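Local coordinates for UDP-N-acetylglucosamine--peptide N-acetylglucosaminyltransferase stabilizing protein GtfB (Streptococcus gordonii, PDB 5E9T) that stabilises the glycosyltransferase GtfA and, in a heterotetramer with it, attaches the first GlcNAc to the serine-rich adhesin GspB, at residues L4-N9 against S198-F203; D277-N282 against A370-L375; A288-H293 against F312-L317. All blocks are in the same frame, centred on the assembly; numbering follows the deposited sequence.

In the fold
The three contacts sample two parallel-sheet domains of GtfB. Contact 1 lies in the domain built on the seven-strand parallel sheet, where strand 2-5 passes close to the start of helix 201-207. Contacts 2 and 3 belong to the other lobe. Their centres are 18 Å apart and their nearest atoms about 5 Å apart, without touching, and both segments of contact 3 fall in the chain between those of contact 2. Contact 1 lies on the opposite side of the chain's centre, 29 Å from contact 2 and 36 Å from contact 3, centre to centre. No other subunit touches any of the six segments, so these contacts are internal to the chain.

Contact 1: L4-N9 against S198-F203; sequences LFDYYN and SLAYSF
Leu4 meets Ser202 where strand 2-5 runs out and helix 201-207 begins. Its CG stands anti to the backbone N (chi1 -175°). At the end of the side chain, Leu4 CD2 lies 3.7 Å from Ser202 O. The backbone joins in as well, with Leu4 O lying 3.6 Å from Ser202 CB. Two residues on, Asp6 carries the polar half of the contact, and its carboxylate grips Ser202 with both oxygens. The Ser202 backbone N donates to Asp6 OD1 over 3.2 Å in an almost straight bond (167° at the hydrogen), arriving on the syn side but somewhat out of the carboxylate plane. The Ser202 hydroxyl, OG, donates to Asp6 OD2 over 2.7 Å, this time from above that plane. Ser198 CB and Ala200 CB border the same carboxylate, beside OD2 and OD1 respectively. With Ala200 as N-cap, Ser202 N belongs to the first turn, and its bond to OD1 puts Asp6 at the amino end of the helix, where the helix dipole would be expected to steady its negative charge. Asn197 OD1 accepts a hydrogen bond from the backbone N of Asp6. Asn9 then caps helix 10-21, its OD1 accepting a weak bond from Thr12 N. Strands 2-5 and 194-196 are neighbours in the parallel sheet, yet the helices after them lead to strands on opposite sides, 28-30 and 216-219. Contact 1 thus bridges the two loops at the topological switch point of a Rossmann-like, doubly wound sheet.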
loop_
_atom_site.group_PDB
_atom_site.type_symbol
_atom_site.label_atom_id
_atom_site.label_comp_id
_atom_site.label_asym_id
_atom_site.label_seq_id
_atom_site.Cartn_x
_atom_site.Cartn_y
_atom_site.Cartn_z
ATOM N N LEU B 4 2.995 -38.661 27.831
ATOM C CA LEU B 4 2.990 -37.216 27.684
ATOM C C LEU B 4 4.074 -36.838 26.689
ATOM O O LEU B 4 5.263 -36.910 27.005
ATOM C CB LEU B 4 3.227 -36.567 29.034
ATOM C CG LEU B 4 3.152 -35.065 29.130
ATOM C CD1 LEU B 4 1.716 -34.608 29.217
ATOM C CD2 LEU B 4 3.847 -34.791 30.370
ATOM N N PHE B 5 3.674 -36.403 25.502
ATOM C CA PHE B 5 4.622 -36.096 24.446
ATOM C C PHE B 5 4.634 -34.598 24.188
ATOM O O PHE B 5 3.573 -33.974 24.072
ATOM C CB PHE B 5 4.293 -36.866 23.166
ATOM C CG PHE B 5 4.201 -38.358 23.362
ATOM C CD1 PHE B 5 5.328 -39.104 23.670
ATOM C CD2 PHE B 5 2.990 -39.013 23.218
ATOM C CE1 PHE B 5 5.242 -40.474 23.847
ATOM C CE2 PHE B 5 2.903 -40.382 23.389
ATOM C CZ PHE B 5 4.029 -41.112 23.704
ATOM N N ASP B 6 5.836 -34.022 24.123
ATOM C CA ASP B 6 5.970 -32.612 23.779
ATOM C C ASP B 6 5.295 -32.315 22.447
ATOM O O ASP B 6 4.343 -31.531 22.377
ATOM C CB ASP B 6 7.445 -32.216 23.745
ATOM C CG ASP B 6 8.014 -31.997 25.129
ATOM O OD1 ASP B 6 7.653 -30.981 25.759
ATOM O OD2 ASP B 6 8.821 -32.834 25.586
ATOM N N TYR B 7 5.768 -32.947 21.382
ATOM C CA TYR B 7 5.252 -32.726 20.044
ATOM C C TYR B 7 4.587 -33.984 19.516
ATOM O O TYR B 7 4.841 -35.096 19.985
ATOM C CB TYR B 7 6.370 -32.311 19.090
ATOM C CG TYR B 7 7.080 -31.071 19.538
ATOM C CD1 TYR B 7 6.366 -29.932 19.871
ATOM C CD2 TYR B 7 8.460 -31.040 19.653
ATOM C CE1 TYR B 7 7.004 -28.791 20.289
ATOM C CE2 TYR B 7 9.109 -29.903 20.072
ATOM C CZ TYR B 7 8.376 -28.781 20.388
ATOM O OH TYR B 7 9.014 -27.639 20.809
ATOM N N TYR B 8 3.708 -33.789 18.543
ATOM C CA TYR B 8 3.216 -34.887 17.732
ATOM C C TYR B 8 3.976 -34.910 16.414
ATOM O O TYR B 8 4.054 -33.894 15.716
ATOM C CB TYR B 8 1.718 -34.782 17.463
ATOM C CG TYR B 8 1.280 -35.864 16.513
ATOM C CD1 TYR B 8 1.431 -37.200 16.851
ATOM C CD2 TYR B 8 0.756 -35.558 15.267
ATOM C CE1 TYR B 8 1.055 -38.200 15.987
ATOM C CE2 TYR B 8 0.374 -36.555 14.392
ATOM C CZ TYR B 8 0.524 -37.876 14.758
ATOM O OH TYR B 8 0.145 -38.876 13.890
ATOM N N ASN B 9 4.540 -36.066 16.093
ATOM C CA ASN B 9 5.236 -36.323 14.839
ATOM C C ASN B 9 5.353 -37.838 14.725
ATOM O O ASN B 9 4.848 -38.574 15.579
ATOM C CB ASN B 9 6.596 -35.624 14.792
ATOM C CG ASN B 9 7.470 -35.979 15.971
ATOM O OD1 ASN B 9 8.069 -37.052 16.012
ATOM N ND2 ASN B 9 7.545 -35.080 16.945
ATOM N N SER B 198 10.682 -36.351 25.598
ATOM C CA SER B 198 11.680 -35.292 25.469
ATOM C C SER B 198 12.027 -34.656 26.811
ATOM O O SER B 198 11.412 -34.933 27.843
ATOM C CB SER B 198 11.213 -34.202 24.497
ATOM O OG SER B 198 12.167 -33.159 24.411
ATOM N N LEU B 199 13.023 -33.766 26.759
ATOM C CA LEU B 199 13.551 -33.038 27.907
ATOM C C LEU B 199 12.952 -31.644 28.049
ATOM O O LEU B 199 13.421 -30.853 28.874
ATOM C CB LEU B 199 15.076 -32.969 27.825
ATOM C CG LEU B 199 15.680 -34.359 28.041
ATOM C CD1 LEU B 199 17.198 -34.334 28.022
ATOM C CD2 LEU B 199 15.162 -34.937 29.348
ATOM N N ALA B 200 11.951 -31.321 27.236
ATOM C CA ALA B 200 11.160 -30.103 27.352
ATOM C C ALA B 200 10.107 -30.275 28.441
ATOM O O ALA B 200 10.278 -31.095 29.349
ATOM C CB ALA B 200 10.515 -29.743 26.014
ATOM N N TYR B 201 9.057 -29.451 28.391
ATOM C CA TYR B 201 8.030 -29.420 29.435
ATOM C C TYR B 201 7.559 -30.814 29.845
ATOM O O TYR B 201 7.276 -31.056 31.025
ATOM C CB TYR B 201 6.857 -28.575 28.942
ATOM C CG TYR B 201 7.340 -27.334 28.231
ATOM C CD1 TYR B 201 7.968 -26.315 28.935
ATOM C CD2 TYR B 201 7.209 -27.198 26.856
ATOM C CE1 TYR B 201 8.430 -25.188 28.295
ATOM C CE2 TYR B 201 7.669 -26.072 26.207
ATOM C CZ TYR B 201 8.279 -25.070 26.931
ATOM O OH TYR B 201 8.739 -23.945 26.291
ATOM N N SER B 202 7.456 -31.738 28.884
ATOM C CA SER B 202 7.042 -33.108 29.193
ATOM C C SER B 202 7.946 -33.744 30.230
ATOM O O SER B 202 7.558 -34.719 30.892
ATOM C CB SER B 202 7.074 -33.980 27.941
ATOM O OG SER B 202 8.409 -34.389 27.698
ATOM N N PHE B 203 9.197 -33.303 30.290
ATOM C CA PHE B 203 10.024 -33.753 31.388
ATOM C C PHE B 203 9.756 -32.909 32.628
ATOM O O PHE B 203 9.460 -33.437 33.708
ATOM C CB PHE B 203 11.488 -33.724 30.975
ATOM C CG PHE B 203 12.413 -33.816 32.122
ATOM C CD1 PHE B 203 12.111 -34.578 33.254
ATOM C CD2 PHE B 203 13.568 -33.105 32.097
ATOM C CE1 PHE B 203 12.970 -34.606 34.314
ATOM C CE2 PHE B 203 14.397 -33.142 33.130
ATOM C CZ PHE B 203 14.125 -33.890 34.237
#

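Contact 2: D277-N282 against A370-L375; sequences DFKRDN and AFENNL
A Schellman motif ends helix 366-372, and the loop 277-282 docks against it, with Phe278, Lys279 and Arg280 meeting Phe371 to Asn374. Asn374, at positive phi, is the C-prime residue of the motif: Leu375 N returns to Ala370 O and Asn374 N to Phe371 O. Glu372 O instead receives Lys279 N from the loop, over 2.7 Å and nearly along the C=O axis. The Lys279 side chain runs beside that of Glu372, pointing the same way, and NZ forms a salt bridge to Glu372 OE1 at 3.2 Å, coming from above the carboxylate plane. NZ also donates to Asp277 O and makes a long ion pair with Asp277 OD2, so Asp277, Lys279 and Glu372 form a charge network, with Arg368 as second partner of Glu372. Phe278 takes the apolar side. Its CE2 lies over one face of the Phe371 ring, 3.6 Å from CE1, with the ring planes turned 44° apart; Tyr389 stacks on Phe371 and Tyr276 meets it edge-to-face. The Asn374 amide lies nearly parallel to the Phe278 ring plane, and its ND2 donates to Arg280 O over 3.0 Å, with that oxygen close to the amide plane. Arg280 CG sits between the backbone N and the carbonyl carbon (chi1 47°); farther out, Asn373 CB lies loosely over one face of the guanidinium. The charged end goes on to a salt bridge with Asp352 and a bond to Ser351 O. At the end of segment 277-282, Asn282 ND2 reaches Asn374 O in a weak hydrogen bond of 3.4 Å.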
loop_
_atom_site.group_PDB
_atom_site.type_symbol
_atom_site.label_atom_id
_atom_site.label_comp_id
_atom_site.label_asym_id
_atom_site.label_seq_id
_atom_site.Cartn_x
_atom_site.Cartn_y
_atom_site.Cartn_z
ATOM N N ASP B 277 4.470 -51.915 12.004
ATOM C CA ASP B 277 3.459 -52.785 11.426
ATOM C C ASP B 277 3.654 -52.703 9.917
ATOM O O ASP B 277 3.242 -51.733 9.276
ATOM C CB ASP B 277 2.066 -52.345 11.866
ATOM C CG ASP B 277 0.963 -53.001 11.070
ATOM O OD1 ASP B 277 1.038 -54.228 10.843
ATOM O OD2 ASP B 277 0.016 -52.288 10.676
ATOM N N PHE B 278 4.262 -53.744 9.349
ATOM C CA PHE B 278 4.523 -53.791 7.918
ATOM C C PHE B 278 3.277 -54.275 7.188
ATOM O O PHE B 278 2.464 -55.023 7.737
ATOM C CB PHE B 278 5.712 -54.700 7.604
ATOM C CG PHE B 278 7.013 -54.242 8.208
ATOM C CD1 PHE B 278 7.365 -54.617 9.495
ATOM C CD2 PHE B 278 7.894 -53.457 7.482
ATOM C CE1 PHE B 278 8.566 -54.209 10.051
ATOM C CE2 PHE B 278 9.098 -53.045 8.033
ATOM C CZ PHE B 278 9.433 -53.422 9.319
ATOM N N LYS B 279 3.101 -53.796 5.957
ATOM C CA LYS B 279 1.861 -54.061 5.239
ATOM C C LYS B 279 1.859 -55.345 4.411
ATOM O O LYS B 279 0.772 -55.858 4.121
ATOM C CB LYS B 279 1.532 -52.870 4.336
ATOM C CG LYS B 279 1.352 -51.578 5.117
ATOM C CD LYS B 279 0.283 -51.736 6.193
ATOM C CE LYS B 279 -0.014 -50.415 6.898
ATOM N NZ LYS B 279 1.094 -49.962 7.790
ATOM N N ARG B 280 3.022 -55.900 4.060
ATOM C CA ARG B 280 3.094 -57.121 3.253
ATOM C C ARG B 280 4.556 -57.482 3.023
ATOM O O ARG B 280 5.449 -56.638 3.147
ATOM C CB ARG B 280 2.365 -56.984 1.899
ATOM C CG ARG B 280 2.660 -55.718 1.088
ATOM C CD ARG B 280 3.857 -55.885 0.163
ATOM N NE ARG B 280 3.760 -55.066 -1.044
ATOM C CZ ARG B 280 4.800 -54.717 -1.798
ATOM N NH1 ARG B 280 6.023 -55.109 -1.469
ATOM N NH2 ARG B 280 4.618 -53.973 -2.880
ATOM N N ASP B 281 4.783 -58.745 2.662
ATOM C CA ASP B 281 6.131 -59.232 2.422
ATOM C C ASP B 281 6.613 -58.790 1.044
ATOM O O ASP B 281 5.877 -58.188 0.258
ATOM C CB ASP B 281 6.186 -60.749 2.570
ATOM C CG ASP B 281 6.020 -61.200 4.007
ATOM O OD1 ASP B 281 6.191 -60.360 4.916
ATOM O OD2 ASP B 281 5.730 -62.396 4.228
ATOM N N ASN B 282 7.862 -59.128 0.729
ATOM C CA ASN B 282 8.532 -58.492 -0.404
ATOM C C ASN B 282 8.086 -59.086 -1.740
ATOM O O ASN B 282 7.350 -58.442 -2.493
ATOM C CB ASN B 282 10.048 -58.592 -0.221
ATOM C CG ASN B 282 10.812 -58.043 -1.399
ATOM O OD1 ASN B 282 10.733 -58.567 -2.502
ATOM N ND2 ASN B 282 11.531 -56.955 -1.175
ATOM N N ALA B 370 7.394 -46.777 1.440
ATOM C CA ALA B 370 8.173 -47.915 0.964
ATOM C C ALA B 370 8.535 -48.842 2.119
ATOM O O ALA B 370 8.315 -50.057 2.048
ATOM C CB ALA B 370 9.433 -47.426 0.250
ATOM N N PHE B 371 9.082 -48.276 3.198
ATOM C CA PHE B 371 9.482 -49.079 4.351
ATOM C C PHE B 371 8.304 -49.854 4.926
ATOM O O PHE B 371 8.439 -51.029 5.285
ATOM C CB PHE B 371 10.106 -48.172 5.413
ATOM C CG PHE B 371 10.574 -48.898 6.643
ATOM C CD1 PHE B 371 9.726 -49.075 7.727
ATOM C CD2 PHE B 371 11.866 -49.388 6.724
ATOM C CE1 PHE B 371 10.155 -49.737 8.860
ATOM C CE2 PHE B 371 12.301 -50.049 7.857
ATOM C CZ PHE B 371 11.444 -50.225 8.926
ATOM N N GLU B 372 7.134 -49.214 5.020
ATOM C CA GLU B 372 5.960 -49.897 5.548
ATOM C C GLU B 372 5.505 -51.028 4.634
ATOM O O GLU B 372 4.866 -51.980 5.097
ATOM C CB GLU B 372 4.816 -48.904 5.758
ATOM C CG GLU B 372 5.145 -47.747 6.687
ATOM C CD GLU B 372 3.905 -47.005 7.142
ATOM O OE1 GLU B 372 2.789 -47.431 6.772
ATOM O OE2 GLU B 372 4.041 -45.997 7.869
ATOM N N ASN B 373 5.802 -50.931 3.341
ATOM C CA ASN B 373 5.435 -51.946 2.364
ATOM C C ASN B 373 6.560 -52.937 2.082
ATOM O O ASN B 373 6.443 -53.741 1.149
ATOM C CB ASN B 373 4.963 -51.283 1.072
ATOM C CG ASN B 373 3.467 -51.046 1.059
ATOM O OD1 ASN B 373 2.729 -51.712 0.331
ATOM N ND2 ASN B 373 3.010 -50.103 1.874
ATOM N N ASN B 374 7.659 -52.870 2.836
ATOM C CA ASN B 374 8.777 -53.807 2.733
ATOM C C ASN B 374 9.475 -53.739 1.382
ATOM O O ASN B 374 10.104 -54.711 0.954
ATOM C CB ASN B 374 8.332 -55.248 3.018
ATOM C CG ASN B 374 8.709 -55.711 4.411
ATOM O OD1 ASN B 374 9.847 -55.537 4.850
ATOM N ND2 ASN B 374 7.753 -56.307 5.115
ATOM N N LEU B 375 9.375 -52.605 0.696
ATOM C CA LEU B 375 10.240 -52.353 -0.447
ATOM C C LEU B 375 11.655 -52.074 0.041
ATOM O O LEU B 375 11.855 -51.334 1.011
ATOM C CB LEU B 375 9.729 -51.162 -1.260
ATOM C CG LEU B 375 8.556 -51.337 -2.223
ATOM C CD1 LEU B 375 7.267 -51.620 -1.484
ATOM C CD2 LEU B 375 8.403 -50.100 -3.089
#

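Contact 3: A288-H293 against F312-L317; sequences ALILTH and FRIAAL
Ala288 and Phe312 are paired in two parallel strands of a beta-alpha-beta unit that passes from 287-291 through helix 300-306 to 311-315. The strand directions differ by 19°, and side chains in register leave the sheet on the same face. On one face, Ala288 CB sits over the Phe312 ring, 3.9 Å above its plane and displaced toward the rim. Next along this face, Ile290 and Ile314 lie side by side, pointing the same way, with their CG1 atoms 4.0 Å apart. Just past the strand end, Thr292 crosses Ile314 obliquely: with OG1 anti to the backbone N (chi1 -166°), Thr292 CG2 falls between the backbone N and the carbonyl carbon and meets Ile314 CG2 at 3.9 Å. Helix 300-306 packs on the face of Phe312 and Ile314, with Leu300 against both. The other face carries Leu289, Arg313, Leu291 and Ala315, and helix 341-350 lies against it. Here Leu291 CD2 touches Ala315 CB at 3.5 Å. Arg313 starts beside the neighbouring strand, its CG close to Ala288 O, but its guanidinium leads away toward Glu350, where NH1 makes a weak bond to the backbone O. Strand 333-336 continues the sheet beyond 311-315, bonding through its backbone to Phe312, Ile314 and Ala316. Between the two strands the backbone bonds alternate as parallel pairing requires: Arg313 N to Ala288 O, Ile290 N to Arg313 O and Ala315 N to Ile290 O. The last joins Thr292 N to Ala315 O at 3.0 Å, with 168° at the hydrogen.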
loop_
_atom_site.group_PDB
_atom_site.type_symbol
_atom_site.label_atom_id
_atom_site.label_comp_id
_atom_site.label_asym_id
_atom_site.label_seq_id
_atom_site.Cartn_x
_atom_site.Cartn_y
_atom_site.Cartn_z
ATOM N N ALA B 288 10.460 -51.150 -10.364
ATOM C CA ALA B 288 10.939 -49.977 -9.652
ATOM C C ALA B 288 9.793 -49.004 -9.428
ATOM O O ALA B 288 8.854 -48.928 -10.223
ATOM C CB ALA B 288 12.063 -49.273 -10.418
ATOM N N LEU B 289 9.860 -48.290 -8.308
ATOM C CA LEU B 289 8.928 -47.207 -8.032
ATOM C C LEU B 289 9.706 -46.029 -7.478
ATOM O O LEU B 289 10.344 -46.151 -6.429
ATOM C CB LEU B 289 7.843 -47.632 -7.047
ATOM C CG LEU B 289 6.989 -46.453 -6.634
ATOM C CD1 LEU B 289 6.191 -45.940 -7.828
ATOM C CD2 LEU B 289 6.078 -46.842 -5.480
ATOM N N ILE B 290 9.659 -44.899 -8.182
ATOM C CA ILE B 290 10.272 -43.659 -7.721
ATOM C C ILE B 290 9.218 -42.566 -7.730
ATOM O O ILE B 290 8.434 -42.453 -8.678
ATOM C CB ILE B 290 11.474 -43.227 -8.588
ATOM C CG1 ILE B 290 12.249 -44.439 -9.110
ATOM C CG2 ILE B 290 12.373 -42.280 -7.799
ATOM C CD1 ILE B 290 12.874 -45.296 -8.039
ATOM N N LEU B 291 9.215 -41.750 -6.684
ATOM C CA LEU B 291 8.342 -40.590 -6.590
ATOM C C LEU B 291 9.206 -39.340 -6.617
ATOM O O LEU B 291 10.005 -39.116 -5.702
ATOM C CB LEU B 291 7.507 -40.638 -5.317
ATOM C CG LEU B 291 6.490 -41.762 -5.302
ATOM C CD1 LEU B 291 5.598 -41.595 -4.092
ATOM C CD2 LEU B 291 5.700 -41.770 -6.605
ATOM N N THR B 292 9.043 -38.529 -7.657
ATOM C CA THR B 292 9.830 -37.320 -7.828
ATOM C C THR B 292 8.900 -36.136 -8.034
ATOM O O THR B 292 7.758 -36.296 -8.470
ATOM C CB THR B 292 10.789 -37.439 -9.017
ATOM O OG1 THR B 292 11.755 -36.384 -8.956
ATOM C CG2 THR B 292 10.025 -37.343 -10.332
ATOM N N HIS B 293 9.363 -34.954 -7.639
ATOM C CA HIS B 293 8.647 -33.747 -8.032
ATOM C C HIS B 293 9.075 -33.215 -9.393
ATOM O O HIS B 293 8.216 -32.840 -10.199
ATOM C CB HIS B 293 8.775 -32.690 -6.943
ATOM C CG HIS B 293 7.778 -32.881 -5.848
ATOM N ND1 HIS B 293 8.134 -33.128 -4.540
ATOM C CD2 HIS B 293 6.425 -32.926 -5.886
ATOM C CE1 HIS B 293 7.042 -33.284 -3.813
ATOM N NE2 HIS B 293 5.992 -33.166 -4.605
ATOM N N PHE B 312 10.880 -49.825 -14.495
ATOM C CA PHE B 312 11.109 -48.548 -13.819
ATOM C C PHE B 312 9.838 -47.715 -13.904
ATOM O O PHE B 312 9.446 -47.283 -14.994
ATOM C CB PHE B 312 12.294 -47.791 -14.424
ATOM C CG PHE B 312 13.640 -48.350 -14.041
ATOM C CD1 PHE B 312 14.690 -47.518 -13.703
ATOM C CD2 PHE B 312 13.858 -49.705 -14.020
ATOM C CE1 PHE B 312 15.927 -48.047 -13.351
ATOM C CE2 PHE B 312 15.084 -50.226 -13.670
ATOM C CZ PHE B 312 16.115 -49.398 -13.336
ATOM N N ARG B 313 9.203 -47.483 -12.758
ATOM C CA ARG B 313 8.010 -46.652 -12.685
ATOM C C ARG B 313 8.327 -45.395 -11.894
ATOM O O ARG B 313 8.728 -45.474 -10.728
ATOM C CB ARG B 313 6.840 -47.407 -12.061
ATOM C CG ARG B 313 6.702 -48.806 -12.593
ATOM C CD ARG B 313 5.259 -49.219 -12.697
ATOM N NE ARG B 313 5.146 -50.474 -13.421
ATOM C CZ ARG B 313 5.041 -51.656 -12.832
ATOM N NH1 ARG B 313 5.026 -51.738 -11.508
ATOM N NH2 ARG B 313 4.948 -52.756 -13.565
ATOM N N ILE B 314 8.154 -44.244 -12.531
ATOM C CA ILE B 314 8.395 -42.953 -11.906
ATOM C C ILE B 314 7.107 -42.154 -11.961
ATOM O O ILE B 314 6.431 -42.112 -12.996
ATOM C CB ILE B 314 9.548 -42.202 -12.593
ATOM C CG1 ILE B 314 10.794 -43.065 -12.543
ATOM C CG2 ILE B 314 9.772 -40.834 -11.965
ATOM C CD1 ILE B 314 12.038 -42.299 -12.641
ATOM N N ALA B 315 6.769 -41.521 -10.846
ATOM C CA ALA B 315 5.500 -40.836 -10.728
ATOM C C ALA B 315 5.687 -39.467 -10.099
ATOM O O ALA B 315 6.675 -39.188 -9.411
ATOM C CB ALA B 315 4.490 -41.658 -9.921
ATOM N N ALA B 316 4.720 -38.609 -10.391
ATOM C CA ALA B 316 4.561 -37.306 -9.774
ATOM C C ALA B 316 3.102 -36.938 -9.946
ATOM O O ALA B 316 2.420 -37.463 -10.831
ATOM C CB ALA B 316 5.466 -36.251 -10.419
ATOM N N LEU B 317 2.618 -36.037 -9.096
ATOM C CA LEU B 317 1.324 -35.455 -9.414
ATOM C C LEU B 317 1.462 -34.150 -10.182
ATOM O O LEU B 317 0.455 -33.610 -10.645
ATOM C CB LEU B 317 0.473 -35.244 -8.164
ATOM C CG LEU B 317 1.003 -34.496 -6.942
ATOM C CD1 LEU B 317 -0.183 -33.851 -6.247
ATOM C CD2 LEU B 317 1.732 -35.455 -6.019
#